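PDB 4KF8: Nup188 from Myceliophthora thermophila, which probably serves as a scaffold nucleoporin of the nuclear pore complex, its all-helical C-terminal domain sharing structural properties with nuclear transport receptors. Local coordinates for residues I117-S129 with E165-A177. Residues are numbered along the deposited sequence; the frame is centred on the assembly and turned at random.
Sequences IEQCQLQVLNIMS and ELSALPALAEQLA
Stacked helices consistent with an alpha-solenoid pack where V124, L125 and M128 of helix 121-129 meet L166 near the end of one helix, L169 in the turn and L172 in the next helix. The short helical segments 121-129 and 170-177 run in the same general sense, with axes 9.0 Å apart at closest and inclined by 42°. L172 and L125 slide past each other in opposite directions, L172 CD1 lying 3.8 Å from L125 CB, while L172 crosses M128 with CD2 4.0 Å from M128 CG. Selenomethionine M128 is bent at chi2 and chi3, which carries CE to 3.6 Å from L166 CD1, tip to tip. L169, the N-cap residue of helix 170-177, crosses V124 at about a right angle, its CD2 3.9 Å from V124 CB. At the N-terminal end of helix 121-129, Q121 keeps CG between its backbone N and carbonyl carbon (chi1 67°) and extends beyond, laying NE2 3.4 Å from A171 CB. E118 OE2 lies 3.7 Å from L169 CG. No hydrogen bond is assigned between the segments; van der Waals packing dominates, with Q121 and E118 at its polar end. L74 of helix 67-84 backs V124, continuing the layered packing expected of an alpha-solenoid scaffold nucleoporin.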
loop_
_atom_site.group_PDB
_atom_site.type_symbol
_atom_site.label_atom_id
_atom_site.label_comp_id
_atom_site.label_asym_id
_atom_site.label_seq_id
_atom_site.Cartn_x
_atom_site.Cartn_y
_atom_site.Cartn_z
ATOM N N ILE A 117 -7.286 11.387 -15.052
ATOM C CA ILE A 117 -6.377 10.249 -15.090
ATOM C C ILE A 117 -7.239 8.986 -14.999
ATOM O O ILE A 117 -8.464 9.084 -14.894
ATOM C CB ILE A 117 -5.329 10.324 -13.947
ATOM C CG1 ILE A 117 -4.826 11.758 -13.784
ATOM C CG2 ILE A 117 -4.127 9.433 -14.230
ATOM C CD1 ILE A 117 -4.001 12.253 -14.954
ATOM N N GLU A 118 -6.602 7.816 -15.063
ATOM C CA GLU A 118 -7.276 6.513 -15.110
ATOM C C GLU A 118 -7.958 6.250 -16.454
ATOM O O GLU A 118 -8.510 5.172 -16.679
ATOM C CB GLU A 118 -8.248 6.313 -13.941
ATOM C CG GLU A 118 -7.576 6.321 -12.581
ATOM C CD GLU A 118 -6.434 5.328 -12.498
ATOM O OE1 GLU A 118 -6.698 4.108 -12.563
ATOM O OE2 GLU A 118 -5.270 5.766 -12.377
ATOM N N GLN A 119 -7.916 7.238 -17.341
ATOM C CA GLN A 119 -8.308 7.035 -18.726
ATOM C C GLN A 119 -7.034 6.848 -19.540
ATOM O O GLN A 119 -7.024 6.167 -20.567
ATOM C CB GLN A 119 -9.119 8.225 -19.247
ATOM C CG GLN A 119 -9.479 8.159 -20.738
ATOM C CD GLN A 119 -10.532 7.104 -21.072
ATOM O OE1 GLN A 119 -10.300 5.901 -20.925
ATOM N NE2 GLN A 119 -11.695 7.557 -21.533
ATOM N N CYS A 120 -5.954 7.453 -19.058
ATOM C CA CYS A 120 -4.641 7.306 -19.673
ATOM C C CYS A 120 -3.738 6.410 -18.827
ATOM O O CYS A 120 -2.654 6.825 -18.415
ATOM C CB CYS A 120 -3.982 8.674 -19.870
ATOM S SG CYS A 120 -4.149 9.362 -21.538
ATOM N N GLN A 121 -4.189 5.184 -18.568
ATOM C CA GLN A 121 -3.404 4.236 -17.781
ATOM C C GLN A 121 -2.302 3.580 -18.616
ATOM O O GLN A 121 -1.195 3.354 -18.124
ATOM C CB GLN A 121 -4.301 3.176 -17.129
ATOM C CG GLN A 121 -4.986 2.229 -18.104
ATOM C CD GLN A 121 -5.636 1.047 -17.415
ATOM O OE1 GLN A 121 -5.989 1.112 -16.237
ATOM N NE2 GLN A 121 -5.794 -0.047 -18.149
ATOM N N LEU A 122 -2.607 3.281 -19.876
ATOM C CA LEU A 122 -1.610 2.737 -20.790
ATOM C C LEU A 122 -0.529 3.783 -21.007
ATOM O O LEU A 122 0.628 3.457 -21.259
ATOM C CB LEU A 122 -2.248 2.349 -22.126
ATOM C CG LEU A 122 -3.179 1.132 -22.118
ATOM C CD1 LEU A 122 -3.813 0.915 -23.487
ATOM C CD2 LEU A 122 -2.431 -0.114 -21.669
ATOM N N GLN A 123 -0.927 5.045 -20.898
ATOM C CA GLN A 123 -0.002 6.163 -20.973
ATOM C C GLN A 123 1.003 6.072 -19.829
ATOM O O GLN A 123 2.213 6.133 -20.047
ATOM C CB GLN A 123 -0.769 7.478 -20.880
ATOM C CG GLN A 123 -0.145 8.615 -21.649
ATOM C CD GLN A 123 -0.409 8.523 -23.138
ATOM O OE1 GLN A 123 -1.444 8.978 -23.624
ATOM N NE2 GLN A 123 0.531 7.936 -23.871
ATOM N N VAL A 124 0.488 5.928 -18.611
ATOM C CA VAL A 124 1.330 5.730 -17.439
ATOM C C VAL A 124 2.178 4.478 -17.620
ATOM O O VAL A 124 3.388 4.507 -17.396
ATOM C CB VAL A 124 0.493 5.595 -16.158
ATOM C CG1 VAL A 124 1.403 5.511 -14.939
ATOM C CG2 VAL A 124 -0.464 6.768 -16.029
ATOM N N LEU A 125 1.536 3.390 -18.041
ATOM C CA LEU A 125 2.230 2.142 -18.350
ATOM C C LEU A 125 3.375 2.405 -19.321
ATOM O O LEU A 125 4.490 1.930 -19.119
ATOM C CB LEU A 125 1.246 1.123 -18.933
ATOM C CG LEU A 125 1.703 -0.270 -19.394
ATOM C CD1 LEU A 125 2.181 -0.266 -20.846
ATOM C CD2 LEU A 125 2.775 -0.833 -18.470
ATOM N N ASN A 126 3.084 3.167 -20.371
ATOM C CA ASN A 126 4.084 3.567 -21.353
ATOM C C ASN A 126 5.224 4.333 -20.688
ATOM O O ASN A 126 6.394 3.976 -20.838
ATOM C CB ASN A 126 3.433 4.437 -22.431
ATOM C CG ASN A 126 4.022 4.208 -23.808
ATOM O OD1 ASN A 126 4.516 3.122 -24.113
ATOM N ND2 ASN A 126 3.963 5.233 -24.653
ATOM N N ILE A 127 4.860 5.379 -19.947
ATOM C CA ILE A 127 5.822 6.246 -19.268
ATOM C C ILE A 127 6.673 5.474 -18.277
ATOM O O ILE A 127 7.905 5.591 -18.267
ATOM C CB ILE A 127 5.118 7.371 -18.484
ATOM C CG1 ILE A 127 4.373 8.316 -19.429
ATOM C CG2 ILE A 127 6.126 8.135 -17.641
ATOM C CD1 ILE A 127 3.501 9.312 -18.705
HETATM N N MSE A 128 6.008 4.692 -17.435
HETATM C CA MSE A 128 6.699 3.890 -16.438
HETATM C C MSE A 128 7.668 2.924 -17.107
HETATM O O MSE A 128 8.877 3.110 -17.018
HETATM C CB MSE A 128 5.691 3.151 -15.558
HETATM C CG MSE A 128 4.839 4.088 -14.716
HETATM SE SE MSE A 128 5.899 5.339 -13.657
HETATM C CE MSE A 128 6.636 4.070 -12.385
ATOM N N SER A 129 7.130 1.928 -17.808
ATOM C CA SER A 129 7.934 0.929 -18.520
ATOM C C SER A 129 9.146 1.495 -19.272
ATOM O O SER A 129 10.161 0.813 -19.428
ATOM C CB SER A 129 7.050 0.113 -19.474
ATOM O OG SER A 129 6.261 0.957 -20.300
ATOM N N GLU A 165 0.775 1.408 -5.576
ATOM C CA GLU A 165 0.133 2.568 -6.175
ATOM C C GLU A 165 -0.061 2.386 -7.673
ATOM O O GLU A 165 -1.101 2.746 -8.222
ATOM C CB GLU A 165 0.940 3.833 -5.891
ATOM C CG GLU A 165 0.707 4.390 -4.502
ATOM C CD GLU A 165 -0.723 4.857 -4.305
ATOM O OE1 GLU A 165 -1.201 4.855 -3.149
ATOM O OE2 GLU A 165 -1.364 5.240 -5.308
ATOM N N LEU A 166 0.941 1.812 -8.324
ATOM C CA LEU A 166 0.867 1.546 -9.753
ATOM C C LEU A 166 -0.088 0.405 -10.064
ATOM O O LEU A 166 -0.693 0.368 -11.132
ATOM C CB LEU A 166 2.247 1.203 -10.296
ATOM C CG LEU A 166 3.276 2.327 -10.295
ATOM C CD1 LEU A 166 4.638 1.738 -10.582
ATOM C CD2 LEU A 166 2.914 3.390 -11.321
ATOM N N SER A 167 -0.216 -0.530 -9.129
ATOM C CA SER A 167 -1.036 -1.715 -9.354
ATOM C C SER A 167 -2.527 -1.395 -9.340
ATOM O O SER A 167 -3.348 -2.228 -9.715
ATOM C CB SER A 167 -0.713 -2.799 -8.328
ATOM O OG SER A 167 -1.003 -2.364 -7.014
ATOM N N ALA A 168 -2.876 -0.186 -8.913
ATOM C CA ALA A 168 -4.263 0.258 -8.947
ATOM C C ALA A 168 -4.684 0.497 -10.389
ATOM O O ALA A 168 -5.868 0.650 -10.686
ATOM C CB ALA A 168 -4.440 1.519 -8.126
ATOM N N LEU A 169 -3.699 0.537 -11.280
ATOM C CA LEU A 169 -3.942 0.613 -12.714
ATOM C C LEU A 169 -3.811 -0.789 -13.304
ATOM O O LEU A 169 -2.700 -1.305 -13.432
ATOM C CB LEU A 169 -2.942 1.564 -13.381
ATOM C CG LEU A 169 -2.886 3.030 -12.931
ATOM C CD1 LEU A 169 -2.070 3.206 -11.658
ATOM C CD2 LEU A 169 -2.329 3.917 -14.039
ATOM N N PRO A 170 -4.952 -1.407 -13.660
ATOM C CA PRO A 170 -5.081 -2.794 -14.134
ATOM C C PRO A 170 -4.040 -3.213 -15.170
ATOM O O PRO A 170 -3.573 -4.351 -15.131
ATOM C CB PRO A 170 -6.475 -2.813 -14.760
ATOM C CG PRO A 170 -7.238 -1.818 -13.971
ATOM C CD PRO A 170 -6.257 -0.721 -13.632
ATOM N N ALA A 171 -3.689 -2.310 -16.078
ATOM C CA ALA A 171 -2.710 -2.609 -17.117
ATOM C C ALA A 171 -1.321 -2.854 -16.531
ATOM O O ALA A 171 -0.641 -3.807 -16.911
ATOM C CB ALA A 171 -2.667 -1.489 -18.139
ATOM N N LEU A 172 -0.909 -1.992 -15.605
ATOM C CA LEU A 172 0.377 -2.146 -14.931
ATOM C C LEU A 172 0.378 -3.355 -14.003
ATOM O O LEU A 172 1.427 -3.936 -13.721
ATOM C CB LEU A 172 0.730 -0.884 -14.137
ATOM C CG LEU A 172 1.231 0.331 -14.920
ATOM C CD1 LEU A 172 0.084 1.232 -15.355
ATOM C CD2 LEU A 172 2.238 1.101 -14.093
ATOM N N ALA A 173 -0.805 -3.725 -13.525
ATOM C CA ALA A 173 -0.962 -4.903 -12.682
ATOM C C ALA A 173 -0.662 -6.176 -13.464
ATOM O O ALA A 173 -0.135 -7.144 -12.915
ATOM C CB ALA A 173 -2.368 -4.955 -12.102
ATOM N N GLU A 174 -1.002 -6.172 -14.748
ATOM C CA GLU A 174 -0.747 -7.324 -15.602
ATOM C C GLU A 174 0.750 -7.477 -15.852
ATOM O O GLU A 174 1.259 -8.591 -15.967
ATOM C CB GLU A 174 -1.497 -7.188 -16.929
ATOM C CG GLU A 174 -1.437 -8.427 -17.812
ATOM C CD GLU A 174 -2.162 -8.241 -19.134
ATOM O OE1 GLU A 174 -2.506 -7.088 -19.469
ATOM O OE2 GLU A 174 -2.389 -9.248 -19.839
ATOM N N GLN A 175 1.448 -6.349 -15.922
ATOM C CA GLN A 175 2.882 -6.344 -16.190
ATOM C C GLN A 175 3.684 -6.984 -15.060
ATOM O O GLN A 175 4.653 -7.700 -15.309
ATOM C CB GLN A 175 3.373 -4.915 -16.432
ATOM C CG GLN A 175 4.221 -4.757 -17.681
ATOM C CD GLN A 175 3.443 -5.051 -18.947
ATOM O OE1 GLN A 175 2.212 -5.002 -18.961
ATOM N NE2 GLN A 175 4.158 -5.363 -20.022
ATOM N N LEU A 176 3.277 -6.718 -13.823
ATOM C CA LEU A 176 3.965 -7.255 -12.652
ATOM C C LEU A 176 3.884 -8.776 -12.591
ATOM O O LEU A 176 4.882 -9.450 -12.333
ATOM C CB LEU A 176 3.392 -6.645 -11.374
ATOM C CG LEU A 176 3.778 -5.189 -11.123
ATOM C CD1 LEU A 176 2.965 -4.592 -9.986
ATOM C CD2 LEU A 176 5.265 -5.097 -10.829
ATOM N N ALA A 177 2.692 -9.312 -12.833
ATOM C CA ALA A 177 2.490 -10.754 -12.804
ATOM C C ALA A 177 3.210 -11.435 -13.965
ATOM O O ALA A 177 3.771 -12.518 -13.806
ATOM C CB ALA A 177 1.005 -11.084 -12.824
#